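Local coordinates for protein DNA helicase RecQ (Deinococcus radiodurans, PDB 4Q48) that probably couples ATP hydrolysis to the unwinding of duplex DNA, translocating in the 3'-5' direction, here as the catalytic core of a RecQ helicase, at residues A178-A183 / A189-V194. Residues are numbered along the deposited sequence; the frame is centred on the assembly and turned at random.
Sequences ALTATA and ADIKSV
Helicase motif III of the first RecA-like domain, recognisable in the sequence Ala-Leu-Thr-Ala-Thr-Ala, which runs from the end of strand 176-180 into the loop after it, meets the following helix, 185-194, through Ile-191. The two branches of this isoleucine reach different residues of the strand. CG2 touches CB of Ala-178 at 4.2 Å, methyl against methyl, while CD1, at the end of the longer branch, lies 4.2 Å from CG2 of Thr-180. With CG1 anti to the carbonyl carbon (chi1 -64°) and the chain then extended (chi2 172°), the longer branch runs out to the threonine, and CG2 is left to face the alanine. Ala-178 and Thr-180, two residues apart on the extended strand, both direct their CB toward the helix, whereas that of Leu-179 between them points away. Carbon meets carbon at both points, so the contact is apolar, small and buried, with the CA atoms of Ala-178 and Ile-191 8.1 Å apart.

Thr-180 divides its side chain between two tasks. Its methyl faces Ile-191, and its hydroxyl reaches forward to the backbone: OG1 accepts a nearly straight hydrogen bond from N of Thr-182 (3.1 Å, 164° at the hydrogen), forming an ST turn where the strand gives way to the loop. The same OG1 is hydrogen-bonded to ND1 of His-148, which ties motif III to the DEAH box (motif II) at the end of strand 139-145. The side chain of Thr-180 lies about 6 Å from that of Lys-52, an ADP-binding residue, so this turn borders the nucleotide site, although no nucleotide is bound here.

Strand 176-180 runs inside the parallel sheet between strands 139-145 and 42-45, pairing through Leu-179 with Ile-144 and through Ala-178 and Thr-180 with Val-44. Helix 185-194 packs against one face, while Leu-179 meets Cys-55 and Tyr-56 of helix 50-62.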
loop_
_atom_site.group_PDB
_atom_site.type_symbol
_atom_site.label_atom_id
_atom_site.label_comp_id
_atom_site.label_asym_id
_atom_site.label_seq_id
_atom_site.Cartn_x
_atom_site.Cartn_y
_atom_site.Cartn_z
ATOM N N ALA A 178 -1.842 -14.270 6.307
ATOM C CA ALA A 178 -2.433 -13.303 5.380
ATOM C C ALA A 178 -1.350 -12.358 4.901
ATOM O O ALA A 178 -0.600 -11.787 5.697
ATOM C CB ALA A 178 -3.590 -12.531 6.033
ATOM N N LEU A 179 -1.227 -12.227 3.593
ATOM C CA LEU A 179 -0.180 -11.389 3.043
ATOM C C LEU A 179 -0.757 -10.297 2.158
ATOM O O LEU A 179 -1.731 -10.532 1.428
ATOM C CB LEU A 179 0.816 -12.240 2.252
ATOM C CG LEU A 179 1.197 -13.594 2.859
ATOM C CD1 LEU A 179 0.338 -14.698 2.238
ATOM C CD2 LEU A 179 2.671 -13.881 2.673
ATOM N N THR A 180 -0.243 -9.079 2.282
ATOM C CA THR A 180 -0.725 -8.011 1.411
ATOM C C THR A 180 0.409 -7.076 0.975
ATOM O O THR A 180 1.473 -7.016 1.601
ATOM C CB THR A 180 -1.865 -7.182 2.076
ATOM O OG1 THR A 180 -2.377 -6.218 1.141
ATOM C CG2 THR A 180 -1.384 -6.485 3.339
ATOM N N ALA A 181 0.159 -6.338 -0.103
ATOM C CA ALA A 181 1.112 -5.365 -0.626
ATOM C C ALA A 181 0.555 -3.965 -0.434
ATOM O O ALA A 181 1.225 -2.976 -0.726
ATOM C CB ALA A 181 1.423 -5.628 -2.091
ATOM N N THR A 182 -0.684 -3.874 0.031
ATOM C CA THR A 182 -1.267 -2.568 0.264
ATOM C C THR A 182 -1.644 -2.549 1.735
ATOM O O THR A 182 -2.644 -3.139 2.159
ATOM C CB THR A 182 -2.492 -2.298 -0.618
ATOM O OG1 THR A 182 -3.693 -2.644 0.101
ATOM C CG2 THR A 182 -2.387 -3.098 -1.931
ATOM N N ALA A 183 -0.896 -1.757 2.486
ATOM C CA ALA A 183 -0.939 -1.809 3.941
ATOM C C ALA A 183 -1.552 -0.563 4.579
ATOM O O ALA A 183 -1.088 -0.107 5.631
ATOM C CB ALA A 183 0.472 -2.053 4.484
ATOM N N ALA A 189 -5.949 -2.908 9.993
ATOM C CA ALA A 189 -6.783 -3.145 11.152
ATOM C C ALA A 189 -7.956 -4.082 10.842
ATOM O O ALA A 189 -8.322 -4.923 11.666
ATOM C CB ALA A 189 -7.284 -1.812 11.696
ATOM N N ASP A 190 -8.490 -3.964 9.627
ATOM C CA ASP A 190 -9.660 -4.714 9.175
ATOM C C ASP A 190 -9.368 -6.152 8.777
ATOM O O ASP A 190 -10.206 -7.036 8.954
ATOM C CB ASP A 190 -10.255 -4.016 7.955
ATOM C CG ASP A 190 -11.401 -3.108 8.295
ATOM O OD1 ASP A 190 -11.552 -2.771 9.495
ATOM O OD2 ASP A 190 -12.118 -2.709 7.340
ATOM N N ILE A 191 -8.159 -6.393 8.280
ATOM C CA ILE A 191 -7.703 -7.750 8.019
ATOM C C ILE A 191 -7.606 -8.521 9.324
ATOM O O ILE A 191 -8.068 -9.660 9.404
ATOM C CB ILE A 191 -6.343 -7.753 7.312
ATOM C CG1 ILE A 191 -6.471 -7.107 5.934
ATOM C CG2 ILE A 191 -5.804 -9.169 7.190
ATOM C CD1 ILE A 191 -5.130 -6.876 5.222
ATOM N N LYS A 192 -7.066 -7.878 10.357
ATOM C CA LYS A 192 -6.923 -8.517 11.648
ATOM C C LYS A 192 -8.321 -8.985 12.081
ATOM O O LYS A 192 -8.496 -10.117 12.539
ATOM C CB LYS A 192 -6.288 -7.560 12.665
ATOM C CG LYS A 192 -4.810 -7.221 12.379
ATOM C CD LYS A 192 -4.250 -6.166 13.355
ATOM C CE LYS A 192 -2.830 -5.704 12.977
ATOM N NZ LYS A 192 -1.769 -5.984 14.017
ATOM N N SER A 193 -9.329 -8.149 11.870
ATOM C CA SER A 193 -10.664 -8.466 12.367
ATOM C C SER A 193 -11.351 -9.640 11.655
ATOM O O SER A 193 -12.024 -10.447 12.297
ATOM C CB SER A 193 -11.561 -7.235 12.284
ATOM O OG SER A 193 -11.464 -6.479 13.474
ATOM N N VAL A 194 -11.206 -9.717 10.333
ATOM C CA VAL A 194 -11.836 -10.785 9.546
ATOM C C VAL A 194 -11.198 -12.172 9.726
ATOM O O VAL A 194 -11.900 -13.194 9.766
ATOM C CB VAL A 194 -11.853 -10.417 8.063
ATOM C CG1 VAL A 194 -12.711 -11.409 7.283
ATOM C CG2 VAL A 194 -12.422 -9.011 7.905
#